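PDB 2Q09: imidazolonepropionase from Unidentified, which catalyses the hydrolytic cleavage of a carbon-nitrogen bond in imidazolone-5-propanoate to yield N-formimidoyl-L-glutamate, the third step of histidine degradation. Local coordinates for residues A[79-84]-A[318-323]; A[86-91]-A[95-100]; A[110-115]-A[145-150]; A[170-175]-A[238-243]; A[177-182]-A[218-223]. One frame throughout, in Å; residues are numbered along the deposited sequence.

Contact 1 (A[79-84]-A[318-323]); sequences GSRAEE and INPGTA. With DI6 (3-[(4S)-2,5-dioxoimidazolidin-4-yl]propanoic acid), chain C.
Arg81 lays one face of its guanidinium over the backbone of Gly321, its NH2 3.3 Å from Gly321 CA. The alpha carbon lies above the group toward its rim, an approach that glycine permits because it carries no side chain. Further back along the arginine, CG rests 3.5 Å from Pro320 O. At the guanidinium end, Arg81 NH1 passes 3.9 Å from Pro320 CG. The chain bends twice, at chi2 (-97°) and chi3 (-83°), which folds the guanidinium back across the 318-323 loop. Its edge is turned to the propionate of the bound inhibitor: Arg81 NH1 donates to DI6 O9 at 3.0 Å and Arg81 NH2 to DI6 O10 at 2.9 Å, both bonds nearly straight, a two-pronged grip on the carboxylate. NH1 is also hydrogen-bonded to Thr107. Asn319 holds the loop in shape as an Asx motif: its OD1 accepts from Thr322 N at 2.6 Å, and its ND2 donates in the amide plane to Thr322 OG1 at 2.9 Å. This helps position Thr322 OG1, which donates to DI6 O2 at 2.8 Å. Arg81 takes the carboxylate and Thr322 one carbonyl oxygen of the ring; Tyr144, His177 and Gln245 supply further bonds. Arg81 is the N-cap residue of helix 82-89, while 318-323 follows strand 312-314 on the way to helix 328-339; helix 104-113 touches both sides, through Ser106 on Arg81 and Thr107 on Pro320.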
# COMPACT_ATOMS: atom_id res chain seq x y z
N GLY A 79 15.43 3.58 13.99
CA GLY A 79 15.07 4.41 15.13
C GLY A 79 13.69 4.11 15.70
O GLY A 79 12.97 3.23 15.20
N SER A 80 13.33 4.84 16.75
CA SER A 80 12.03 4.67 17.39
C SER A 80 11.52 6.01 17.91
O SER A 80 12.26 6.77 18.55
CB SER A 80 12.14 3.68 18.55
OG SER A 80 10.88 3.47 19.17
N ARG A 81 10.25 6.29 17.64
CA ARG A 81 9.63 7.53 18.09
C ARG A 81 8.80 7.27 19.35
O ARG A 81 8.04 8.13 19.79
CB ARG A 81 8.73 8.07 16.98
CG ARG A 81 9.43 8.17 15.61
CD ARG A 81 9.95 9.55 15.33
NE ARG A 81 8.88 10.40 14.81
CZ ARG A 81 8.39 10.40 13.57
NH1 ARG A 81 8.87 9.57 12.66
NH2 ARG A 81 7.41 11.25 13.25
N ALA A 82 8.95 6.08 19.92
CA ALA A 82 8.20 5.68 21.11
C ALA A 82 8.45 6.58 22.32
O ALA A 82 7.51 7.00 23.01
CB ALA A 82 8.54 4.24 21.47
N GLU A 83 9.72 6.86 22.60
CA GLU A 83 10.06 7.70 23.74
C GLU A 83 9.49 9.10 23.57
O GLU A 83 9.01 9.71 24.53
CB GLU A 83 11.57 7.76 23.92
CG GLU A 83 12.12 6.53 24.60
CD GLU A 83 13.64 6.49 24.61
OE1 GLU A 83 14.23 6.19 23.56
OE2 GLU A 83 14.22 6.76 25.68
N GLU A 84 9.55 9.59 22.35
CA GLU A 84 9.01 10.90 22.03
C GLU A 84 7.51 10.90 22.31
O GLU A 84 6.97 11.87 22.86
CB GLU A 84 9.27 11.20 20.55
CG GLU A 84 8.75 12.52 20.06
CD GLU A 84 8.86 12.64 18.56
OE1 GLU A 84 9.95 12.36 18.02
OE2 GLU A 84 7.85 13.00 17.93
N ILE A 318 1.81 1.95 7.26
CA ILE A 318 2.83 1.63 8.27
C ILE A 318 3.97 2.65 8.26
O ILE A 318 4.65 2.80 7.25
CB ILE A 318 3.48 0.25 8.03
CG1 ILE A 318 2.43 -0.86 8.16
CG2 ILE A 318 4.62 0.02 9.04
CD1 ILE A 318 2.96 -2.24 7.79
N ASN A 319 4.16 3.34 9.37
CA ASN A 319 5.23 4.32 9.47
C ASN A 319 5.46 4.64 10.94
O ASN A 319 4.51 4.65 11.75
CB ASN A 319 4.90 5.58 8.64
CG ASN A 319 3.96 6.52 9.36
OD1 ASN A 319 4.35 7.20 10.32
ND2 ASN A 319 2.71 6.56 8.90
N PRO A 320 6.72 4.91 11.30
CA PRO A 320 7.12 5.21 12.68
C PRO A 320 6.53 6.46 13.32
O PRO A 320 6.55 6.60 14.54
CB PRO A 320 8.64 5.28 12.59
CG PRO A 320 8.84 5.91 11.26
CD PRO A 320 7.85 5.15 10.38
N GLY A 321 6.02 7.37 12.50
CA GLY A 321 5.48 8.60 13.06
C GLY A 321 3.99 8.70 13.34
O GLY A 321 3.59 9.13 14.42
N THR A 322 3.15 8.31 12.37
CA THR A 322 1.70 8.44 12.52
C THR A 322 0.88 7.15 12.43
O THR A 322 -0.33 7.20 12.62
CB THR A 322 1.15 9.39 11.46
OG1 THR A 322 1.38 8.82 10.17
CG2 THR A 322 1.86 10.75 11.52
N ALA A 323 1.52 6.03 12.13
CA ALA A 323 0.79 4.77 12.05
C ALA A 323 1.72 3.60 12.31
O ALA A 323 2.02 2.83 11.41
CB ALA A 323 0.13 4.63 10.67
N1 DI6 C . 1.87 11.86 6.40
C2 DI6 C . 1.93 11.03 7.46
O2 DI6 C . 1.06 10.82 8.29
C3 DI6 C . 3.33 10.37 7.40
N4 DI6 C . 3.92 11.00 6.19
C5 DI6 C . 3.00 11.84 5.69
O5 DI6 C . 3.17 12.51 4.68
C6 DI6 C . 4.13 10.66 8.66
C7 DI6 C . 5.52 10.02 8.63
C8 DI6 C . 6.37 10.28 9.89
O9 DI6 C . 7.36 9.55 10.07
O10 DI6 C . 6.06 11.20 10.69

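Contact 2 (A[86-91]-A[95-100])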
# COMPACT_ATOMS: atom_id res chain seq x y z
N GLU A 86 5.88 8.96 24.40
CA GLU A 86 5.73 8.90 25.84
C GLU A 86 5.82 10.31 26.44
O GLU A 86 5.00 10.70 27.27
CB GLU A 86 6.80 8.00 26.45
CG GLU A 86 6.78 7.97 27.96
CD GLU A 86 7.49 6.76 28.51
OE1 GLU A 86 8.74 6.69 28.43
OE2 GLU A 86 6.78 5.87 29.03
N LEU A 87 6.84 11.06 26.02
CA LEU A 87 7.03 12.42 26.53
C LEU A 87 5.82 13.29 26.26
O LEU A 87 5.40 14.08 27.11
CB LEU A 87 8.27 13.06 25.90
CG LEU A 87 9.62 12.52 26.36
CD1 LEU A 87 10.73 13.30 25.68
CD2 LEU A 87 9.73 12.63 27.88
N ARG A 88 5.25 13.14 25.06
CA ARG A 88 4.07 13.90 24.70
C ARG A 88 2.89 13.52 25.58
O ARG A 88 2.13 14.38 26.03
CB ARG A 88 3.68 13.63 23.25
CG ARG A 88 4.49 14.38 22.22
CD ARG A 88 3.83 14.17 20.88
NE ARG A 88 4.24 15.16 19.89
CZ ARG A 88 3.53 15.44 18.81
NH1 ARG A 88 2.39 14.82 18.58
NH2 ARG A 88 3.97 16.36 17.96
N GLN A 89 2.72 12.22 25.80
CA GLN A 89 1.62 11.74 26.63
C GLN A 89 1.78 12.28 28.05
O GLN A 89 0.79 12.54 28.74
CB GLN A 89 1.61 10.21 26.67
CG GLN A 89 1.19 9.53 25.37
CD GLN A 89 -0.22 9.90 24.92
OE1 GLN A 89 -0.39 10.81 24.11
NE2 GLN A 89 -1.23 9.21 25.46
N LYS A 90 3.04 12.46 28.48
CA LYS A 90 3.33 12.98 29.81
C LYS A 90 3.07 14.48 29.89
O LYS A 90 3.04 15.05 30.97
CB LYS A 90 4.78 12.71 30.20
CG LYS A 90 5.12 11.25 30.45
CD LYS A 90 6.54 11.17 30.95
CE LYS A 90 6.99 9.77 31.26
NZ LYS A 90 8.36 9.85 31.85
N GLY A 91 2.91 15.12 28.73
CA GLY A 91 2.63 16.55 28.73
C GLY A 91 3.78 17.47 28.33
O GLY A 91 3.67 18.69 28.46
N ALA A 95 7.23 21.68 21.21
CA ALA A 95 8.33 22.60 20.93
C ALA A 95 9.62 22.08 21.54
O ALA A 95 10.67 22.12 20.90
CB ALA A 95 8.00 23.98 21.48
N GLU A 96 9.55 21.59 22.77
CA GLU A 96 10.72 21.07 23.45
C GLU A 96 11.22 19.81 22.75
O GLU A 96 12.42 19.64 22.55
CB GLU A 96 10.38 20.76 24.92
CG GLU A 96 11.51 20.11 25.72
CD GLU A 96 12.74 21.00 25.85
OE1 GLU A 96 12.58 22.20 26.15
OE2 GLU A 96 13.86 20.48 25.67
N ILE A 97 10.30 18.93 22.37
CA ILE A 97 10.65 17.70 21.68
C ILE A 97 11.30 18.03 20.34
O ILE A 97 12.30 17.43 19.97
CB ILE A 97 9.38 16.84 21.44
CG1 ILE A 97 8.92 16.22 22.76
CG2 ILE A 97 9.67 15.77 20.39
CD1 ILE A 97 7.46 15.85 22.78
N ALA A 98 10.72 18.99 19.63
CA ALA A 98 11.24 19.39 18.33
C ALA A 98 12.60 20.08 18.42
O ALA A 98 13.51 19.73 17.68
CB ALA A 98 10.24 20.30 17.63
N ARG A 99 12.74 21.05 19.32
CA ARG A 99 14.01 21.75 19.44
C ARG A 99 15.16 20.79 19.72
O ARG A 99 16.30 21.05 19.36
CB ARG A 99 13.95 22.87 20.51
CG ARG A 99 13.45 22.47 21.89
CD ARG A 99 13.36 23.68 22.83
NE ARG A 99 14.67 24.24 23.15
CZ ARG A 99 15.61 23.61 23.85
NH1 ARG A 99 15.38 22.39 24.31
NH2 ARG A 99 16.78 24.19 24.07
N LYS A 100 14.85 19.66 20.35
CA LYS A 100 15.86 18.65 20.63
C LYS A 100 15.94 17.65 19.47
O LYS A 100 16.48 16.56 19.61
CB LYS A 100 15.55 17.89 21.93
CG LYS A 100 15.57 18.74 23.20
CD LYS A 100 16.98 19.21 23.57
CE LYS A 100 17.91 18.05 23.95
NZ LYS A 100 19.21 18.51 24.49
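Two consecutive short helices, 82-89 and 94-99, pack against each other across the turn between them, on the amidohydrolase domain. The first helix finishes in a Schellman motif: Gly91 takes a positive phi of 105° and its N bonds back to Arg88 O at 2.9 Å, turning the chain out of the helix. Across the turn the meeting is apolar and small, and Ile97 supplies the whole of the second helix's share. Its CB points toward helix 82-89, and CG1, set anti to the carbonyl carbon (chi1 -73°), carries CD1 on toward Leu87 and Arg88. Leu87 meets this methyl through CB, 4.3 Å from Ile97 CD1. Arg88 uses the aliphatic part of its chain, which runs extended from CG to NE and crosses the isoleucine at about a right angle. The same methyl lies near the plane of the Arg88 guanidinium, at its edge, so neither face of that group is turned to it. Ile97 is buried, while Leu87 and Arg88 on the other helix are exposed. The nearest alpha carbons, Leu87 CA and Ile97 CA, are 8.0 Å apart, and the closest approach is that of two side-chain carbons: Arg88 CG and Ile97 CD1, at 3.4 Å.

Contact 3 (A[110-115]-A[145-150]); sequences ATRAAS and GLTLED
Arg112 and the carbonyl of Gly145 form the tight part of this contact. NE donates to Gly145 O at 2.9 Å, nearly along the C=O axis and within the guanidinium plane, with an N-H...O angle of 171°. The next bond is slacker: NH2 meets Leu146 O at 3.2 Å, bent to 140° and from above the carbonyl plane. Thr147 CG2 lies over one face of the guanidinium, 3.4 Å from Arg112 NH2. An extended chain from CG to NE brings the arginine out from helix 104-113 to these two successive carbonyls. They belong to the turn that leads into helix 148-164, whose first turn is closed by an N-cap: Thr147 OG1 accepts from Asp150 N at 2.9 Å, and the same hydroxyl donates to Asp150 OD2. The looser part is made by that aspartate. Its OD2 comes within 3.8 Å of Arg112 CG, but is 4.5 Å from Arg112 NE and well out of the guanidinium plane, so any attraction is probably between the charges alone, with no N-H directed at the oxygen. Lys153 pairs with Asp150 OD1 instead, while Arg112 NH1 forms a salt bridge with Glu182. Thr147 and Asp150 remain partly exposed here, whereas Gly145 and Leu146 are buried.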
# COMPACT_ATOMS: atom_id res chain seq x y z
N ALA A 110 18.08 8.78 12.07
CA ALA A 110 18.30 7.38 12.40
C ALA A 110 18.41 6.53 11.14
O ALA A 110 19.24 5.62 11.06
CB ALA A 110 17.15 6.86 13.28
N THR A 111 17.58 6.82 10.14
CA THR A 111 17.59 6.05 8.91
C THR A 111 18.83 6.35 8.05
O THR A 111 19.39 5.44 7.44
CB THR A 111 16.29 6.28 8.09
OG1 THR A 111 15.16 5.91 8.89
CG2 THR A 111 16.28 5.43 6.82
N ARG A 112 19.26 7.60 8.02
CA ARG A 112 20.47 7.95 7.27
C ARG A 112 21.66 7.23 7.89
O ARG A 112 22.53 6.70 7.20
CB ARG A 112 20.76 9.44 7.34
CG ARG A 112 19.84 10.34 6.56
CD ARG A 112 20.24 11.78 6.84
NE ARG A 112 19.61 12.72 5.92
CZ ARG A 112 19.85 14.03 5.92
NH1 ARG A 112 20.72 14.53 6.80
NH2 ARG A 112 19.27 14.82 5.03
N ALA A 113 21.69 7.23 9.22
CA ALA A 113 22.76 6.60 9.97
C ALA A 113 22.75 5.08 9.89
O ALA A 113 23.80 4.44 10.01
CB ALA A 113 22.71 7.05 11.44
N ALA A 114 21.57 4.50 9.69
CA ALA A 114 21.48 3.05 9.61
C ALA A 114 22.10 2.58 8.30
O ALA A 114 21.97 3.24 7.28
CB ALA A 114 20.02 2.59 9.69
N SER A 115 22.76 1.43 8.33
CA SER A 115 23.36 0.88 7.12
C SER A 115 22.26 0.19 6.32
O SER A 115 21.21 -0.16 6.87
CB SER A 115 24.43 -0.15 7.47
OG SER A 115 23.85 -1.35 7.96
N GLY A 145 15.28 9.28 3.92
CA GLY A 145 16.69 9.45 3.64
C GLY A 145 16.99 10.92 3.40
O GLY A 145 17.91 11.49 3.99
N LEU A 146 16.20 11.54 2.53
CA LEU A 146 16.35 12.95 2.20
C LEU A 146 17.75 13.38 1.73
O LEU A 146 18.24 14.47 2.05
CB LEU A 146 15.87 13.81 3.37
CG LEU A 146 14.40 13.54 3.77
CD1 LEU A 146 13.92 14.64 4.71
CD2 LEU A 146 13.51 13.49 2.53
N THR A 147 18.39 12.48 0.99
CA THR A 147 19.70 12.70 0.35
C THR A 147 19.61 11.73 -0.81
O THR A 147 18.84 10.77 -0.74
CB THR A 147 20.91 12.30 1.23
OG1 THR A 147 21.03 10.87 1.26
CG2 THR A 147 20.76 12.84 2.66
N LEU A 148 20.38 11.94 -1.87
CA LEU A 148 20.31 11.02 -2.99
C LEU A 148 20.68 9.59 -2.58
O LEU A 148 19.91 8.66 -2.81
CB LEU A 148 21.21 11.48 -4.14
CG LEU A 148 21.11 10.69 -5.45
CD1 LEU A 148 21.61 11.55 -6.61
CD2 LEU A 148 21.90 9.39 -5.36
N GLU A 149 21.85 9.43 -1.97
CA GLU A 149 22.29 8.09 -1.57
C GLU A 149 21.36 7.39 -0.58
O GLU A 149 21.12 6.19 -0.69
CB GLU A 149 23.70 8.15 -0.96
CG GLU A 149 24.78 8.51 -1.96
CD GLU A 149 25.00 10.00 -2.10
OE1 GLU A 149 24.12 10.79 -1.67
OE2 GLU A 149 26.05 10.40 -2.63
N ASP A 150 20.84 8.13 0.39
CA ASP A 150 19.97 7.50 1.38
C ASP A 150 18.60 7.13 0.82
O ASP A 150 18.04 6.10 1.19
CB ASP A 150 19.86 8.40 2.61
CG ASP A 150 21.19 8.53 3.34
OD1 ASP A 150 21.69 7.50 3.86
OD2 ASP A 150 21.75 9.64 3.40

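Contact 4 (A[170-175]-A[238-243]); sequences KTTLLA and AVKGHM. With FE (Fe (III) ion), chain B; DI6 (3-[(4S)-2,5-dioxoimidazolidin-4-yl]propanoic acid), chain C.
Lys240 stretches from strand 238-243 toward Thr172 of strand 168-176. Its CB points at the other strand; CG sits between the backbone N and the carbonyl carbon (chi1 70°), and a bend at chi3 swings the rest of the chain round. CD and CE then pass the threonine methyl, Lys240 CD lying 4.1 Å from Thr172 CG2. NZ ends 3.4 Å from Thr172 OG1, the two side chains reaching tip to tip. Water 1 links them more clearly, donating to Thr172 OG1 at 2.8 Å and accepting from Lys240 NZ at 3.2 Å. Both ends are also held by Glu139, through a salt bridge to the lysine and a hydrogen bond to the threonine, so the buried ammonium is probably kept charged. Two residues along, Leu174 crosses His242 at about a right angle, its CD2 4.0 Å from His242 CE1. NE2 of His242, next to that CE1, binds the iron(III) ion at 2.3 Å; water 2, His72, His74 and Asp317 complete the site. Strand 210-213 runs between the two strands, whose side chains meet inside the TIM barrel, where His242, near the end of its strand, is one metal ligand, as is typical of the amidohydrolase superfamily.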
# COMPACT_ATOMS: atom_id res chain seq x y z
N LYS A 170 6.49 -3.28 -4.54
CA LYS A 170 6.45 -2.17 -5.49
C LYS A 170 7.16 -1.05 -4.74
O LYS A 170 6.85 -0.79 -3.56
CB LYS A 170 5.01 -1.77 -5.79
CG LYS A 170 4.15 -2.89 -6.38
CD LYS A 170 4.68 -3.39 -7.72
CE LYS A 170 4.54 -2.34 -8.82
NZ LYS A 170 4.88 -2.91 -10.15
N THR A 171 8.10 -0.39 -5.39
CA THR A 171 8.83 0.68 -4.73
C THR A 171 8.34 2.05 -5.15
O THR A 171 7.91 2.24 -6.28
CB THR A 171 10.34 0.59 -5.03
OG1 THR A 171 10.54 0.68 -6.44
CG2 THR A 171 10.91 -0.73 -4.52
N THR A 172 8.42 3.00 -4.23
CA THR A 172 7.98 4.35 -4.51
C THR A 172 8.96 5.36 -3.95
O THR A 172 9.28 5.33 -2.75
CB THR A 172 6.59 4.60 -3.91
OG1 THR A 172 5.64 3.68 -4.48
CG2 THR A 172 6.13 6.02 -4.22
N LEU A 173 9.45 6.24 -4.81
CA LEU A 173 10.39 7.27 -4.40
C LEU A 173 9.63 8.42 -3.73
O LEU A 173 8.84 9.11 -4.38
CB LEU A 173 11.15 7.81 -5.61
CG LEU A 173 12.15 8.92 -5.29
CD1 LEU A 173 13.30 8.35 -4.49
CD2 LEU A 173 12.67 9.54 -6.59
N LEU A 174 9.88 8.62 -2.44
CA LEU A 174 9.21 9.69 -1.71
C LEU A 174 10.24 10.66 -1.13
O LEU A 174 10.24 10.93 0.07
CB LEU A 174 8.36 9.10 -0.58
CG LEU A 174 7.54 10.06 0.28
CD1 LEU A 174 6.46 10.73 -0.57
CD2 LEU A 174 6.90 9.30 1.43
N ALA A 175 11.12 11.17 -1.98
CA ALA A 175 12.15 12.11 -1.54
C ALA A 175 11.50 13.42 -1.12
O ALA A 175 12.03 14.15 -0.29
CB ALA A 175 13.16 12.35 -2.66
N ALA A 238 5.38 6.32 -12.84
CA ALA A 238 4.02 6.62 -12.40
C ALA A 238 4.09 7.55 -11.19
O ALA A 238 5.09 7.56 -10.47
CB ALA A 238 3.31 5.32 -12.03
N VAL A 239 3.04 8.33 -10.97
CA VAL A 239 3.03 9.25 -9.83
C VAL A 239 1.83 9.02 -8.90
O VAL A 239 0.85 8.37 -9.27
CB VAL A 239 3.03 10.73 -10.28
CG1 VAL A 239 4.31 11.03 -11.05
CG2 VAL A 239 1.81 11.03 -11.15
N LYS A 240 1.94 9.56 -7.69
CA LYS A 240 0.89 9.45 -6.68
C LYS A 240 1.21 10.53 -5.66
O LYS A 240 2.19 11.27 -5.82
CB LYS A 240 0.91 8.08 -6.01
CG LYS A 240 2.12 7.86 -5.10
CD LYS A 240 2.09 6.50 -4.43
CE LYS A 240 2.28 5.38 -5.46
NZ LYS A 240 2.32 4.04 -4.82
N GLY A 241 0.41 10.65 -4.61
CA GLY A 241 0.71 11.67 -3.62
C GLY A 241 -0.06 11.62 -2.31
O GLY A 241 -1.18 11.11 -2.24
N HIS A 242 0.58 12.13 -1.26
CA HIS A 242 -0.03 12.23 0.06
C HIS A 242 -0.83 13.52 -0.03
O HIS A 242 -0.27 14.61 0.16
CB HIS A 242 1.04 12.36 1.15
CG HIS A 242 1.68 11.07 1.54
ND1 HIS A 242 2.44 10.31 0.68
CD2 HIS A 242 1.70 10.42 2.73
CE1 HIS A 242 2.91 9.25 1.33
NE2 HIS A 242 2.47 9.29 2.57
N MSE A 243 -2.13 13.42 -0.30
CA MSE A 243 -2.95 14.62 -0.46
C MSE A 243 -4.06 14.88 0.56
O MSE A 243 -4.65 13.96 1.12
CB MSE A 243 -3.59 14.61 -1.85
CG MSE A 243 -3.09 15.72 -2.76
SE MSE A 243 -1.21 15.57 -3.05
CE MSE A 243 -1.25 14.13 -4.30
FE FE B . 2.18 7.63 4.18
N1 DI6 C . 1.87 11.86 6.40
C2 DI6 C . 1.93 11.03 7.46
O2 DI6 C . 1.06 10.82 8.29
C3 DI6 C . 3.33 10.37 7.40
N4 DI6 C . 3.92 11.00 6.19
C5 DI6 C . 3.00 11.84 5.69
O5 DI6 C . 3.17 12.51 4.68
C6 DI6 C . 4.13 10.66 8.66
C7 DI6 C . 5.52 10.02 8.63
C8 DI6 C . 6.37 10.28 9.89
O9 DI6 C . 7.36 9.55 10.07
O10 DI6 C . 6.06 11.20 10.69
O HOH W 1 4.37 2.03 -6.31
O HOH W 2 1.19 8.92 5.99

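Contact 5 (A[177-182]-A[218-223]); sequences HAVPPE and IGFSLA. With DI6 (3-[(4S)-2,5-dioxoimidazolidin-4-yl]propanoic acid), chain C.
Phe220 pushes the rim of its ring against the backbone of Ala178, with CE2 3.3 Å from Ala178 N and CZ 3.4 Å from Ala178 O. The contact joins two loops at the ligand end of the TIM barrel: the loop holding 177-182 comes after strand 168-176, and the one holding 218-223 leads from the region after strand 210-213 into helix 222-234. Gly219 and Phe220, both opposite Glu216, have the geometry of a classic beta bulge, just before Ser221 N-caps that helix. The phenylalanine side chain leaves the bulge with CG anti to the carbonyl carbon (chi1 -72°), which sends the ring across to the other loop. There Ala178 N lies in the ring plane at its edge, so the aromatic group abuts the peptide instead of stacking on it. Val179 adds the apolar part: its CG2 comes obliquely, 3.6 Å from Phe220 CZ, and Val191 of helix 187-204 touches the same ring.

Just upstream of this packed backbone stands His177, whose CB is directed away from the 218-223 loop and whose imidazole is turned to the inhibitor. CG set anti to the backbone N (chi1 -163°) carries it there. Gly143 O is hydrogen-bonded to ND1, which helps set the rotation of the ring. The rings of His74 and Tyr144 meet that of His177 as well. The hydantoin ring approaches the imidazole at its edge, and DI6 N4 donates to His177 NE2 at 2.7 Å, with an N-H...N angle of 157°.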
# COMPACT_ATOMS: atom_id res chain seq x y z
N HIS A 177 9.17 14.05 0.85
CA HIS A 177 8.39 13.75 2.06
C HIS A 177 8.47 14.94 3.01
O HIS A 177 7.56 15.19 3.80
CB HIS A 177 8.96 12.51 2.74
CG HIS A 177 8.04 11.87 3.72
ND1 HIS A 177 8.39 10.76 4.46
CD2 HIS A 177 6.76 12.15 4.06
CE1 HIS A 177 7.37 10.39 5.22
NE2 HIS A 177 6.37 11.21 4.99
N ALA A 178 9.57 15.67 2.90
CA ALA A 178 9.84 16.84 3.71
C ALA A 178 11.15 17.43 3.20
O ALA A 178 11.85 16.81 2.40
CB ALA A 178 9.98 16.44 5.17
N VAL A 179 11.48 18.64 3.65
CA VAL A 179 12.71 19.31 3.24
C VAL A 179 13.80 18.96 4.24
O VAL A 179 13.65 19.19 5.45
CB VAL A 179 12.52 20.86 3.20
CG1 VAL A 179 13.85 21.55 2.94
CG2 VAL A 179 11.51 21.23 2.12
N PRO A 180 14.92 18.37 3.78
CA PRO A 180 15.97 18.03 4.73
C PRO A 180 16.57 19.27 5.39
O PRO A 180 16.42 20.39 4.89
CB PRO A 180 16.99 17.27 3.87
CG PRO A 180 16.78 17.82 2.50
CD PRO A 180 15.27 17.93 2.42
N PRO A 181 17.24 19.09 6.55
CA PRO A 181 17.86 20.18 7.30
C PRO A 181 18.81 21.03 6.46
O PRO A 181 18.85 22.26 6.59
CB PRO A 181 18.60 19.45 8.42
CG PRO A 181 17.74 18.25 8.65
CD PRO A 181 17.42 17.80 7.24
N GLU A 182 19.58 20.37 5.61
CA GLU A 182 20.56 21.04 4.76
C GLU A 182 19.94 22.03 3.77
O GLU A 182 20.63 22.89 3.23
CB GLU A 182 21.39 20.00 4.00
CG GLU A 182 22.17 19.03 4.87
CD GLU A 182 21.32 17.90 5.44
OE1 GLU A 182 20.20 17.67 4.93
OE2 GLU A 182 21.78 17.23 6.39
N ILE A 218 2.80 22.31 5.50
CA ILE A 218 4.04 22.00 6.19
C ILE A 218 4.82 20.97 5.37
O ILE A 218 5.79 20.38 5.84
CB ILE A 218 3.79 21.46 7.63
CG1 ILE A 218 3.12 20.08 7.58
CG2 ILE A 218 2.91 22.42 8.40
CD1 ILE A 218 2.78 19.50 8.94
N GLY A 219 4.37 20.77 4.13
CA GLY A 219 5.01 19.83 3.24
C GLY A 219 5.51 20.58 2.02
O GLY A 219 6.24 21.56 2.15
N PHE A 220 5.12 20.11 0.84
CA PHE A 220 5.53 20.76 -0.40
C PHE A 220 4.32 21.41 -1.05
O PHE A 220 3.22 20.86 -1.04
CB PHE A 220 6.17 19.74 -1.34
CG PHE A 220 7.53 19.30 -0.89
CD1 PHE A 220 8.67 19.98 -1.31
CD2 PHE A 220 7.67 18.25 0.01
CE1 PHE A 220 9.93 19.62 -0.83
CE2 PHE A 220 8.92 17.89 0.50
CZ PHE A 220 10.05 18.58 0.08
N SER A 221 4.53 22.60 -1.61
CA SER A 221 3.45 23.34 -2.26
C SER A 221 2.99 22.65 -3.53
O SER A 221 3.61 21.70 -4.00
CB SER A 221 3.89 24.76 -2.59
OG SER A 221 4.81 24.76 -3.68
N LEU A 222 1.89 23.15 -4.09
CA LEU A 222 1.32 22.62 -5.31
C LEU A 222 2.32 22.83 -6.45
O LEU A 222 2.51 21.96 -7.30
CB LEU A 222 0.00 23.34 -5.61
CG LEU A 222 -0.92 22.80 -6.70
CD1 LEU A 222 -1.49 21.44 -6.27
CD2 LEU A 222 -2.05 23.79 -6.92
N ALA A 223 2.97 23.99 -6.46
CA ALA A 223 3.95 24.31 -7.50
C ALA A 223 5.16 23.38 -7.42
O ALA A 223 5.61 22.86 -8.44
CB ALA A 223 4.40 25.77 -7.36
N1 DI6 C . 1.87 11.86 6.40
C2 DI6 C . 1.93 11.03 7.46
O2 DI6 C . 1.06 10.82 8.29
C3 DI6 C . 3.33 10.37 7.40
N4 DI6 C . 3.92 11.00 6.19
C5 DI6 C . 3.00 11.84 5.69
O5 DI6 C . 3.17 12.51 4.68
C6 DI6 C . 4.13 10.66 8.66
C7 DI6 C . 5.52 10.02 8.63
C8 DI6 C . 6.37 10.28 9.89
O9 DI6 C . 7.36 9.55 10.07
O10 DI6 C . 6.06 11.20 10.69

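In the fold
Contacts 1, 4 and 5 surround one inhibitor molecule: contact 1 holds its carboxylate and one carbonyl oxygen of its ring, contact 5 a ring nitrogen, and contact 4 supplies a metal ligand beside it. Contact 1 lies about 20 Å, centre to centre, from both others, while contacts 4 and 5 are about 14 Å apart and adjoin in sequence. Contact 3 does not touch the ligand, but is tied to contact 5 by the salt bridge Arg112 NH1 to Glu182 OE2 at 2.9 Å and packed on contact 4 through Leu146. Contact 2 is the most peripheral, about 30 Å from the chain's centre, yet shares helix 82-89 with contact 1, where Glu84 CG meets Ile97 CG2 at 3.4 Å.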